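Local coordinates for putrescine aminotransferase (Halomonas elongata DSM 2581, PDB 6GWI), which probably transfers amino groups from amines such as putrescine to carbonyl acceptors with the help of pyridoxal-5'-phosphate, as a class-III aminotransferase, at residues R48-M53 / N408-R413; G52-W57 / S422-I427; H364-E369 / R441-T446; T34-V39 / L61-R66; F262-E267 / G374-L379. All blocks are in the same frame, centred on the assembly; numbering follows the deposited sequence.

Contact 1 of 5, residues R48-M53 / N408-R413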
# COMPACT_ATOMS: atom_id res chain seq x y z
N ARG B 48 13.06 27.51 -9.16
CA ARG B 48 13.94 26.47 -8.63
C ARG B 48 13.92 26.55 -7.11
O ARG B 48 14.13 27.63 -6.54
CB ARG B 48 15.36 26.63 -9.17
CG ARG B 48 16.24 25.42 -8.95
CD ARG B 48 17.60 25.56 -9.65
NE ARG B 48 18.63 26.10 -8.77
CZ ARG B 48 19.81 25.52 -8.55
NH1 ARG B 48 20.14 24.38 -9.15
NH2 ARG B 48 20.68 26.09 -7.73
N ILE B 49 13.67 25.42 -6.45
CA ILE B 49 13.51 25.37 -5.01
C ILE B 49 14.43 24.31 -4.44
O ILE B 49 14.45 23.17 -4.93
CB ILE B 49 12.05 25.09 -4.61
CG1 ILE B 49 11.10 26.10 -5.24
CG2 ILE B 49 11.89 25.11 -3.10
CD1 ILE B 49 10.24 25.52 -6.34
N LEU B 50 15.18 24.66 -3.39
CA LEU B 50 15.99 23.69 -2.67
C LEU B 50 15.09 22.78 -1.84
O LEU B 50 14.42 23.25 -0.91
CB LEU B 50 17.01 24.41 -1.78
CG LEU B 50 18.25 23.65 -1.31
CD1 LEU B 50 19.20 24.59 -0.56
CD2 LEU B 50 17.89 22.47 -0.41
N ASP B 51 15.06 21.49 -2.18
CA ASP B 51 14.15 20.54 -1.53
C ASP B 51 14.76 20.07 -0.22
O ASP B 51 15.43 19.04 -0.14
CB ASP B 51 13.86 19.35 -2.45
CG ASP B 51 12.79 18.42 -1.88
OD1 ASP B 51 12.24 18.72 -0.80
OD2 ASP B 51 12.51 17.38 -2.51
N GLY B 52 14.52 20.84 0.84
CA GLY B 52 14.98 20.48 2.17
C GLY B 52 14.29 19.30 2.81
O GLY B 52 14.67 18.91 3.91
N MET B 53 13.28 18.72 2.15
CA MET B 53 12.57 17.55 2.68
C MET B 53 12.79 16.29 1.85
O MET B 53 12.17 15.26 2.12
CB MET B 53 11.07 17.83 2.78
CG MET B 53 10.66 18.78 3.89
SD MET B 53 11.06 18.19 5.55
CE MET B 53 10.06 16.70 5.66
N ASN B 408 11.12 31.99 -0.70
CA ASN B 408 12.54 32.28 -0.83
C ASN B 408 13.32 31.16 -1.50
O ASN B 408 14.54 31.27 -1.66
CB ASN B 408 13.17 32.57 0.55
CG ASN B 408 12.97 34.01 1.00
OD1 ASN B 408 13.69 34.91 0.56
ND2 ASN B 408 12.02 34.22 1.90
N GLY B 409 12.66 30.08 -1.89
CA GLY B 409 13.31 28.99 -2.57
C GLY B 409 13.77 27.83 -1.71
O GLY B 409 14.76 27.18 -2.06
N LEU B 410 13.08 27.55 -0.60
CA LEU B 410 13.44 26.44 0.26
C LEU B 410 12.19 25.71 0.72
O LEU B 410 11.24 26.33 1.21
CB LEU B 410 14.23 26.91 1.49
CG LEU B 410 14.55 25.85 2.54
CD1 LEU B 410 15.44 24.76 1.98
CD2 LEU B 410 15.19 26.50 3.76
N VAL B 411 12.19 24.39 0.57
CA VAL B 411 11.17 23.54 1.18
C VAL B 411 11.62 23.23 2.61
O VAL B 411 12.56 22.47 2.83
CB VAL B 411 10.94 22.25 0.39
CG1 VAL B 411 9.87 21.40 1.08
CG2 VAL B 411 10.53 22.56 -1.04
N MET B 412 10.93 23.83 3.58
CA MET B 412 11.09 23.49 4.99
C MET B 412 9.70 23.49 5.61
O MET B 412 9.02 24.52 5.60
CB MET B 412 12.02 24.48 5.69
CG MET B 412 12.13 24.33 7.19
SD MET B 412 13.67 25.06 7.79
CE MET B 412 13.52 26.71 7.13
N ARG B 413 9.29 22.34 6.13
CA ARG B 413 7.91 22.14 6.56
C ARG B 413 7.70 22.58 8.01
O ARG B 413 8.64 22.78 8.78
CB ARG B 413 7.50 20.68 6.39
CG ARG B 413 7.52 20.19 4.96
CD ARG B 413 6.64 21.03 4.02
NE ARG B 413 5.21 20.85 4.25
CZ ARG B 413 4.26 21.53 3.62
NH1 ARG B 413 4.59 22.44 2.72
NH2 ARG B 413 2.98 21.31 3.89

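Contact 2 of 5, residues G52-W57 / S422-I427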
# COMPACT_ATOMS: atom_id res chain seq x y z
N GLY B 52 14.52 20.84 0.84
CA GLY B 52 14.98 20.48 2.17
C GLY B 52 14.29 19.30 2.81
O GLY B 52 14.67 18.91 3.91
N MET B 53 13.28 18.72 2.15
CA MET B 53 12.57 17.55 2.68
C MET B 53 12.79 16.29 1.85
O MET B 53 12.17 15.26 2.12
CB MET B 53 11.07 17.83 2.78
CG MET B 53 10.66 18.78 3.89
SD MET B 53 11.06 18.19 5.55
CE MET B 53 10.06 16.70 5.66
N ALA B 54 13.65 16.35 0.83
CA ALA B 54 13.95 15.20 -0.01
C ALA B 54 12.66 14.48 -0.43
O ALA B 54 12.46 13.30 -0.16
CB ALA B 54 14.91 14.24 0.70
N GLY B 55 11.81 15.23 -1.12
CA GLY B 55 10.51 14.72 -1.51
C GLY B 55 9.58 14.67 -0.32
O GLY B 55 8.89 15.65 -0.02
N LEU B 56 9.54 13.52 0.37
CA LEU B 56 8.82 13.35 1.64
C LEU B 56 9.64 12.39 2.52
O LEU B 56 9.25 11.26 2.79
CB LEU B 56 7.40 12.84 1.40
CG LEU B 56 6.41 12.89 2.57
CD1 LEU B 56 6.22 14.31 3.08
CD2 LEU B 56 5.06 12.29 2.17
N TRP B 57 10.80 12.87 2.97
CA TRP B 57 11.75 12.13 3.80
C TRP B 57 12.38 10.94 3.09
O TRP B 57 12.86 10.02 3.76
CB TRP B 57 11.13 11.59 5.10
CG TRP B 57 10.23 12.47 5.90
CD1 TRP B 57 8.91 12.74 5.66
CD2 TRP B 57 10.57 13.16 7.11
NE1 TRP B 57 8.41 13.56 6.64
CE2 TRP B 57 9.41 13.83 7.54
CE3 TRP B 57 11.74 13.27 7.87
CZ2 TRP B 57 9.39 14.62 8.70
CZ3 TRP B 57 11.71 14.05 9.01
CH2 TRP B 57 10.55 14.71 9.41
N SER B 422 14.74 17.63 6.19
CA SER B 422 15.20 16.26 5.97
C SER B 422 15.76 16.18 4.55
O SER B 422 15.17 15.54 3.68
CB SER B 422 14.05 15.26 6.16
OG SER B 422 14.45 13.94 5.84
N PRO B 423 16.89 16.84 4.28
CA PRO B 423 17.36 16.97 2.89
C PRO B 423 17.93 15.67 2.37
O PRO B 423 18.18 14.73 3.15
CB PRO B 423 18.44 18.06 2.99
CG PRO B 423 18.90 18.02 4.41
CD PRO B 423 17.71 17.61 5.23
N PRO B 424 18.15 15.56 1.06
CA PRO B 424 18.81 14.37 0.52
C PRO B 424 20.15 14.15 1.20
O PRO B 424 20.85 15.09 1.59
CB PRO B 424 18.98 14.69 -0.97
CG PRO B 424 17.84 15.64 -1.25
CD PRO B 424 17.70 16.47 -0.01
N LEU B 425 20.51 12.87 1.38
CA LEU B 425 21.74 12.54 2.07
C LEU B 425 22.98 12.87 1.24
O LEU B 425 24.09 12.83 1.78
CB LEU B 425 21.74 11.06 2.45
CG LEU B 425 20.51 10.60 3.24
CD1 LEU B 425 20.74 9.19 3.76
CD2 LEU B 425 20.16 11.54 4.38
N VAL B 426 22.81 13.20 -0.04
CA VAL B 426 23.92 13.59 -0.89
C VAL B 426 24.03 15.11 -1.02
O VAL B 426 24.73 15.61 -1.91
CB VAL B 426 23.81 12.94 -2.28
CG1 VAL B 426 23.81 11.42 -2.15
CG2 VAL B 426 22.57 13.43 -3.01
N ILE B 427 23.34 15.86 -0.15
CA ILE B 427 23.41 17.31 -0.21
C ILE B 427 24.85 17.75 -0.01
O ILE B 427 25.59 17.18 0.81
CB ILE B 427 22.47 17.93 0.84
CG1 ILE B 427 22.38 19.45 0.64
CG2 ILE B 427 22.95 17.61 2.25
CD1 ILE B 427 21.32 20.13 1.50

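Contact 3 of 5, residues H364-E369 / R441-T446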
# COMPACT_ATOMS: atom_id res chain seq x y z
N HIS B 364 18.66 33.67 16.67
CA HIS B 364 17.67 34.44 15.94
C HIS B 364 16.55 34.89 16.89
O HIS B 364 16.24 34.21 17.87
CB HIS B 364 17.07 33.61 14.81
CG HIS B 364 16.23 34.40 13.86
ND1 HIS B 364 14.92 34.73 14.12
CD2 HIS B 364 16.50 34.91 12.64
CE1 HIS B 364 14.43 35.43 13.11
NE2 HIS B 364 15.37 35.55 12.20
N PRO B 365 15.95 36.05 16.63
CA PRO B 365 14.93 36.57 17.56
C PRO B 365 13.78 35.62 17.86
O PRO B 365 13.20 35.72 18.95
CB PRO B 365 14.43 37.84 16.86
CG PRO B 365 15.54 38.25 15.91
CD PRO B 365 16.53 37.13 15.80
N ILE B 366 13.42 34.69 16.97
CA ILE B 366 12.24 33.85 17.19
C ILE B 366 12.57 32.36 17.23
O ILE B 366 11.66 31.54 17.17
CB ILE B 366 11.14 34.12 16.14
CG1 ILE B 366 11.65 33.85 14.72
CG2 ILE B 366 10.60 35.54 16.27
CD1 ILE B 366 10.54 33.69 13.69
N VAL B 367 13.84 32.00 17.36
CA VAL B 367 14.23 30.59 17.46
C VAL B 367 14.46 30.27 18.93
O VAL B 367 15.44 30.73 19.52
CB VAL B 367 15.47 30.28 16.61
CG1 VAL B 367 15.89 28.83 16.78
CG2 VAL B 367 15.19 30.58 15.14
N GLY B 368 13.59 29.45 19.51
CA GLY B 368 13.72 29.05 20.89
C GLY B 368 14.56 27.80 21.09
O GLY B 368 15.08 27.57 22.19
N GLU B 369 14.69 26.99 20.04
CA GLU B 369 15.52 25.80 20.10
C GLU B 369 15.87 25.38 18.68
O GLU B 369 15.05 25.51 17.77
CB GLU B 369 14.82 24.65 20.83
CG GLU B 369 15.72 23.44 21.07
CD GLU B 369 14.97 22.24 21.61
OE1 GLU B 369 14.36 21.51 20.80
OE2 GLU B 369 14.98 22.04 22.84
N ARG B 441 16.62 34.02 6.26
CA ARG B 441 15.87 35.05 5.56
C ARG B 441 14.38 34.91 5.81
O ARG B 441 13.69 35.91 6.08
CB ARG B 441 16.18 34.98 4.06
CG ARG B 441 15.67 36.15 3.24
CD ARG B 441 16.28 36.13 1.84
NE ARG B 441 17.74 36.09 1.88
CZ ARG B 441 18.51 35.68 0.88
NH1 ARG B 441 17.98 35.25 -0.25
NH2 ARG B 441 19.83 35.68 1.03
N ALA B 442 13.86 33.68 5.75
CA ALA B 442 12.44 33.46 6.02
C ALA B 442 12.12 33.73 7.49
O ALA B 442 11.05 34.26 7.81
CB ALA B 442 12.06 32.03 5.64
N LEU B 443 13.03 33.36 8.39
CA LEU B 443 12.81 33.65 9.80
C LEU B 443 12.78 35.16 10.04
O LEU B 443 11.92 35.66 10.78
CB LEU B 443 13.90 33.00 10.65
CG LEU B 443 13.88 31.47 10.76
CD1 LEU B 443 15.19 30.99 11.37
CD2 LEU B 443 12.70 30.99 11.57
N ASP B 444 13.71 35.89 9.42
CA ASP B 444 13.68 37.35 9.50
C ASP B 444 12.32 37.89 9.06
O ASP B 444 11.71 38.71 9.75
CB ASP B 444 14.79 37.95 8.65
CG ASP B 444 16.18 37.64 9.17
OD1 ASP B 444 16.30 37.23 10.34
OD2 ASP B 444 17.15 37.82 8.41
N GLU B 445 11.85 37.45 7.89
CA GLU B 445 10.59 37.96 7.36
C GLU B 445 9.40 37.50 8.21
O GLU B 445 8.41 38.23 8.33
CB GLU B 445 10.41 37.53 5.90
CG GLU B 445 11.39 38.20 4.94
CD GLU B 445 11.58 37.45 3.63
OE1 GLU B 445 11.01 36.35 3.48
OE2 GLU B 445 12.29 37.98 2.75
N THR B 446 9.49 36.30 8.79
CA THR B 446 8.43 35.84 9.69
C THR B 446 8.36 36.71 10.94
O THR B 446 7.28 37.17 11.33
CB THR B 446 8.68 34.38 10.09
OG1 THR B 446 8.71 33.56 8.91
CG2 THR B 446 7.58 33.89 11.03

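Contact 4 of 5, residues T34-V39 / L61-R66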
# COMPACT_ATOMS: atom_id res chain seq x y z
N THR B 34 7.42 19.85 -11.65
CA THR B 34 7.57 19.27 -12.98
C THR B 34 8.90 18.55 -13.21
O THR B 34 8.92 17.59 -13.97
CB THR B 34 7.42 20.35 -14.06
OG1 THR B 34 8.41 21.38 -13.86
CG2 THR B 34 6.04 20.97 -14.01
N HIS B 35 9.99 19.00 -12.60
CA HIS B 35 11.25 18.28 -12.74
C HIS B 35 12.17 18.67 -11.59
O HIS B 35 11.91 19.63 -10.86
CB HIS B 35 11.90 18.55 -14.11
CG HIS B 35 12.34 19.96 -14.32
ND1 HIS B 35 11.46 21.00 -14.50
CD2 HIS B 35 13.58 20.50 -14.43
CE1 HIS B 35 12.13 22.12 -14.69
NE2 HIS B 35 13.42 21.85 -14.65
N ALA B 36 13.23 17.88 -11.43
CA ALA B 36 14.14 18.03 -10.31
C ALA B 36 15.50 17.49 -10.70
O ALA B 36 15.62 16.59 -11.54
CB ALA B 36 13.61 17.30 -9.07
N GLU B 37 16.53 18.03 -10.06
CA GLU B 37 17.90 17.58 -10.25
C GLU B 37 18.68 17.88 -8.97
O GLU B 37 18.47 18.92 -8.35
CB GLU B 37 18.57 18.29 -11.43
CG GLU B 37 18.64 17.48 -12.72
CD GLU B 37 19.53 16.26 -12.60
OE1 GLU B 37 19.15 15.18 -13.10
OE2 GLU B 37 20.62 16.37 -11.99
N GLY B 38 19.56 16.96 -8.59
CA GLY B 38 20.36 17.20 -7.40
C GLY B 38 19.46 17.26 -6.19
O GLY B 38 18.69 16.34 -5.92
N VAL B 39 19.56 18.36 -5.44
CA VAL B 39 18.69 18.59 -4.29
C VAL B 39 17.61 19.63 -4.60
O VAL B 39 16.99 20.17 -3.68
CB VAL B 39 19.50 18.98 -3.04
CG1 VAL B 39 20.52 17.90 -2.71
CG2 VAL B 39 20.19 20.33 -3.25
N LEU B 61 19.33 9.66 -2.17
CA LEU B 61 20.39 9.87 -3.16
C LEU B 61 20.12 11.05 -4.08
O LEU B 61 20.83 11.22 -5.08
CB LEU B 61 20.58 8.60 -3.99
CG LEU B 61 21.20 7.41 -3.26
CD1 LEU B 61 21.40 6.26 -4.23
CD2 LEU B 61 22.53 7.78 -2.59
N GLY B 62 19.12 11.88 -3.77
CA GLY B 62 18.83 13.04 -4.58
C GLY B 62 18.22 12.70 -5.92
O GLY B 62 18.09 11.52 -6.27
N TYR B 63 17.83 13.72 -6.67
CA TYR B 63 17.21 13.51 -7.96
C TYR B 63 18.28 13.40 -9.04
O TYR B 63 19.36 13.99 -8.93
CB TYR B 63 16.24 14.65 -8.28
CG TYR B 63 15.18 14.88 -7.22
CD1 TYR B 63 13.98 14.17 -7.24
CD2 TYR B 63 15.37 15.81 -6.20
CE1 TYR B 63 13.01 14.38 -6.27
CE2 TYR B 63 14.40 16.02 -5.23
CZ TYR B 63 13.23 15.30 -5.27
OH TYR B 63 12.26 15.51 -4.31
N GLY B 64 17.97 12.66 -10.10
CA GLY B 64 18.86 12.54 -11.23
C GLY B 64 19.90 11.44 -11.16
O GLY B 64 20.90 11.52 -11.88
N ARG B 65 19.70 10.42 -10.33
CA ARG B 65 20.66 9.31 -10.24
C ARG B 65 20.44 8.38 -11.43
O ARG B 65 19.49 7.59 -11.45
CB ARG B 65 20.52 8.56 -8.93
CG ARG B 65 21.01 9.31 -7.69
CD ARG B 65 22.48 9.76 -7.82
NE ARG B 65 23.39 8.65 -8.12
CZ ARG B 65 24.39 8.24 -7.33
NH1 ARG B 65 24.63 8.82 -6.17
NH2 ARG B 65 25.15 7.22 -7.72
N ARG B 66 21.32 8.48 -12.42
CA ARG B 66 21.18 7.68 -13.63
C ARG B 66 21.12 6.19 -13.32
O ARG B 66 20.39 5.44 -13.97
CB ARG B 66 22.34 7.98 -14.59
CG ARG B 66 21.94 8.01 -16.06
CD ARG B 66 22.90 7.19 -16.93
NE ARG B 66 23.72 8.02 -17.82
CZ ARG B 66 24.82 7.60 -18.42
NH1 ARG B 66 25.50 8.42 -19.22
NH2 ARG B 66 25.26 6.36 -18.23

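Contact 5 of 5, residues F262-E267 / G374-L379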
# COMPACT_ATOMS: atom_id res chain seq x y z
N PHE B 262 18.15 3.84 6.57
CA PHE B 262 18.93 4.06 5.34
C PHE B 262 19.60 5.43 5.30
O PHE B 262 19.65 6.09 4.27
CB PHE B 262 18.04 3.81 4.12
CG PHE B 262 17.37 2.46 4.15
CD1 PHE B 262 18.11 1.31 3.95
CD2 PHE B 262 16.02 2.34 4.45
CE1 PHE B 262 17.51 0.06 4.01
CE2 PHE B 262 15.42 1.10 4.51
CZ PHE B 262 16.17 -0.04 4.29
N GLY B 263 20.17 5.84 6.44
CA GLY B 263 21.15 6.91 6.51
C GLY B 263 20.69 8.17 7.19
O GLY B 263 21.53 9.00 7.57
N ARG B 264 19.38 8.34 7.38
CA ARG B 264 18.83 9.62 7.83
C ARG B 264 19.55 10.16 9.06
O ARG B 264 19.91 11.34 9.12
CB ARG B 264 17.33 9.46 8.10
CG ARG B 264 16.62 10.71 8.58
CD ARG B 264 16.83 11.91 7.66
NE ARG B 264 16.55 11.61 6.26
CZ ARG B 264 16.84 12.42 5.25
NH1 ARG B 264 17.42 13.59 5.49
NH2 ARG B 264 16.55 12.07 4.00
N LEU B 265 19.78 9.30 10.05
CA LEU B 265 20.37 9.71 11.31
C LEU B 265 21.85 9.35 11.42
O LEU B 265 22.43 9.48 12.50
CB LEU B 265 19.62 9.07 12.48
CG LEU B 265 18.11 9.31 12.54
CD1 LEU B 265 17.51 8.59 13.75
CD2 LEU B 265 17.80 10.79 12.59
N GLY B 266 22.47 8.91 10.33
CA GLY B 266 23.86 8.49 10.36
C GLY B 266 24.07 7.01 10.56
O GLY B 266 25.21 6.58 10.73
N GLU B 267 23.00 6.22 10.53
CA GLU B 267 23.09 4.77 10.64
C GLU B 267 22.17 4.17 9.58
O GLU B 267 21.28 4.84 9.05
CB GLU B 267 22.66 4.28 12.03
CG GLU B 267 23.23 5.08 13.19
CD GLU B 267 24.70 4.83 13.41
OE1 GLU B 267 25.20 3.76 12.99
OE2 GLU B 267 25.37 5.70 14.01
N GLY B 374 22.08 13.56 12.49
CA GLY B 374 22.30 13.22 11.10
C GLY B 374 21.84 14.37 10.22
O GLY B 374 22.22 15.53 10.43
N LEU B 375 21.01 14.06 9.23
CA LEU B 375 20.42 15.08 8.37
C LEU B 375 18.91 15.22 8.61
O LEU B 375 18.12 15.35 7.67
CB LEU B 375 20.72 14.79 6.90
CG LEU B 375 22.19 15.02 6.50
CD1 LEU B 375 22.45 14.55 5.08
CD2 LEU B 375 22.60 16.48 6.66
N MET B 376 18.51 15.19 9.88
CA MET B 376 17.18 15.60 10.31
C MET B 376 17.37 16.76 11.28
O MET B 376 18.18 16.67 12.20
CB MET B 376 16.42 14.46 10.99
CG MET B 376 14.99 14.81 11.39
SD MET B 376 14.15 13.52 12.34
CE MET B 376 14.29 12.11 11.24
N GLY B 377 16.62 17.84 11.08
CA GLY B 377 16.75 19.00 11.93
C GLY B 377 15.40 19.65 12.17
O GLY B 377 14.44 19.46 11.41
N ALA B 378 15.34 20.43 13.25
CA ALA B 378 14.12 21.14 13.60
C ALA B 378 14.45 22.44 14.31
O ALA B 378 15.49 22.57 14.97
CB ALA B 378 13.22 20.27 14.50
N LEU B 379 13.56 23.42 14.15
CA LEU B 379 13.59 24.67 14.89
C LEU B 379 12.27 24.84 15.64
O LEU B 379 11.21 24.47 15.14
CB LEU B 379 13.79 25.88 13.98
CG LEU B 379 14.97 25.89 13.01
CD1 LEU B 379 14.83 27.08 12.07
CD2 LEU B 379 16.30 25.94 13.74

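Contact 1 of 5, residues R48-M53 / N408-R413
Leu50 and Leu410 form a single beta bridge, where strand 48-50, outermost in a three-stranded antiparallel sheet, meets the chain leaving helix 397-407 through a Schellman motif at Gly409. The two segments run almost the same way, 20° apart. Leu50 N donates to Gly409 O (2.9 Å), and Val411 N returns a nearly straight bond to Leu50 O (2.9 Å, 174°). Val411 carries the side-chain contact. Its CB stands 3.8 Å from Leu50 O. CG1, anti to the backbone N (chi1 180°), reaches Met53 CG at 3.9 Å and lies beside Asp51 OD1; the other branch, CG2, meets Ile49 CG2 at 3.5 Å. Asp51 uses both oxygens: OD1 accepts from Met53 N, a capping bond ahead of helix 54-57, and OD2 is bonded to Tyr63 OH and Gly55 N. An alanine here would probably leave Met53 N, Gly55 N and the Tyr63 hydroxyl without their carboxylate and let the turn shift. Phe86 of the second subunit packs on Met53 and Val411 and makes a cation-pi contact with Arg413. Past the bridge, Met53 and Arg413 cross at about a right angle, Met53 CG lying 3.6 Å from Arg413 CG.

Contact 2 of 5, residues G52-W57 / S422-I427
Ser422 points its side chain at the indole of Trp57, in the weakly bonded helix 54-57, and one backbone bond fixes it there: Ser422 N donates to Gly52 O at 2.6 Å. The OG of Ser422 is anti to its own backbone N (chi1 175°), which carries the hydroxyl to the indole of Trp57. Both ends of that short side chain press on the same ring atom, Ser422 CB and Ser422 OG each lying 3.5 Å from Trp57 CE3, and the hydroxyl comes in obliquely. Met53, bent at chi2 and chi3, curls back so that its CE sits 3.5 Å above one indole face, towards the rim, while its sulfur, SD, stays 3.8 Å from Ser422 N. Ala54 has no torsion to adjust; its CB simply wedges between Ser422 O, 3.3 Å away, and the ring of Pro424, with CD at 3.6 Å. The Trp57 side chain is about 6 Å from the bound pyridoxal-5'-phosphate and also packs on Ile259 of the cofactor pocket. An alanine in place of Trp57 would probably open a gap beside Ser422 and leave the Met53 methyl without the indole face it lies on. Pro423 and Pro424 have no N-H to offer, and Pro423 O is bonded to Arg264 NH1; the contact therefore relies on one amide bond and on close apolar fit, with the two proline rings restricting phi in the segment that follows Ser422.

Contact 3 of 5, residues H364-E369 / R441-T446
His364 and Asp444 make the polar link between the turn 364-367 and helix 429-450. His364 NE2 donates to Asp444 OD1 at 2.7 Å, on the anti side of the carboxylate, and the bond is bent, 135° at the hydrogen. Ring and carboxylate planes are nearly parallel, 15° apart, with the oxygen tilted out of the ring plane. The other ring nitrogen, ND1, accepts from Ile366 N in the ring plane at 3.2 Å, a bond within the turn that holds the imidazole against rotation. With ND1 accepting and NE2 donating, the carboxylate would probably favour the proton staying on NE2.

A CH-pi contact adds to this: Leu443 CB lies 3.6 Å from the imidazole centroid, over one face, while Pro365 CD rests on the opposite one. The apolar contacts come from the two branches of Leu443. Its CD1 meets Val367 CG2 at 3.8 Å and its CD2 meets Ile366 CD1 at 4.1 Å. Ile366 CG1 sits between the backbone N and the carbonyl carbon (chi1 59°), and its CD1 also reaches Thr446 CG2 at 4.0 Å. Thr446 OG1 turns back to its own helix and bonds to Ala442 O.

Leu443 also packs on Leu379 and Leu381 of strand 376-381. The contact thus sets the C-terminal helix against the start of an antiparallel sheet, an alpha/beta packing as in the small C-terminal domain of class-III aminotransferases.

Contact 4 of 5, residues T34-V39 / L61-R66
Tyr63 lays its ring over the methyl of Ala36, and this pairing sets the geometry of the contact. The ring CG is anti to the carbonyl carbon (chi1 -55°), which carries the ring to the strand, and chi2 of -87° turns one face of the phenol to it. Ala36 CB sits 3.6 Å from the ring centroid and 20° off its normal, a CH-pi contact. It is displaced towards the CB end of the ring, nearest CG at 3.4 Å. The edge of the ring is turned to the backbone: Gly38 O lies near the ring plane, 3.4 Å from Tyr63 CD2.

The same carbonyl is gripped in its own plane, on a lone pair, by Tyr63 N at 2.9 Å. Gly38 N gives the return bond to Tyr63 O at 3.0 Å, so Gly38 and Tyr63 are an antiparallel hydrogen-bonded pair, a single bridge just past the end of the strand. The backbone of Gly38 has positive phi, which favours glycine. Gly64 is likewise in a glycine conformation, and its CA is the atom approached by Glu37, although that carboxylate is poorly ordered and says little.

At its far end the phenol is bonded by OH to Asp51 OD2, so the ring is held at both ends, by the bridge and by the hydroxyl. Tyr63 also packs on Ile41 of strand 40-43 and on Tyr81 of the second subunit, whose Leu79 touches Ala36. The bridge thereby ties the end of strand 31-37, outermost in its three-stranded antiparallel sheet, to the loop running from helix 54-57 into helix 66-78, with Arg65 at the N-cap position.

Contact 5 of 5, residues F262-E267 / G374-L379
Leu265 and Gly374 bring the two backbones together, their CA atoms 4.0 Å apart, where the type I turn 263-266 meets the hairpin turn entering strand 376-381. Leu375 N donates to Arg264 O at 2.9 Å, nearly along the C=O axis. Gly374 has positive phi, and a CB on it would clash with Arg264 O and Leu265 CA, so only a glycine fits so close. Arg264 then adds its side chain. Its CG is anti to the backbone N (chi1 179°), and bends at chi2 and chi3 fold the chain back to Leu375. There NH1 donates to Leu375 O at 2.9 Å; the oxygen lies in the guanidinium plane, while the nitrogen stands above the carbonyl plane. The same NH1 bonds to Pro423 O, so one nitrogen ties two backbone carbonyls. The apolar share comes from the Met376 methyl, which touches both neighbours: CE is 3.8 Å from Arg264 CG and 4.0 Å from Leu265 CD2. The loop 262-267 follows shortly after the cofactor-pocket residues Asp256, Val258 and Ile259, and the Met376 side chain is about 9 Å from pyridoxal-5'-phosphate. An arginine bracing carbonyls of separate loops here joins the cofactor-binding region to the C-terminal antiparallel sheet, consistent with the two-domain class-III aminotransferase fold.

Contacts 1, 2, 3 and 5 are buried, while contact 4 is partly exposed. Contacts 1 and 2 share Gly52 and Met53, and contacts 1, 2 and 4 touch the second subunit, whereas contacts 3 and 5 do not. Asp51 OD2 bonded to Tyr63 OH links contacts 1 and 4, and Pro423 O bonded to Arg264 NH1 links contacts 2 and 5. Contacts 3 and 5 meet at Leu379, touched by Leu443 from the helix and by Val367 from the neighbouring strand. Chemistry follows place: contacts 1 and 4 use backbone bridges at the three-stranded sheet, contact 2 packs rings and methyls nearest the cofactor, contact 5 adds a cation to carbonyls, and contact 3, farthest from the chain's centre, pairs histidine with carboxylate.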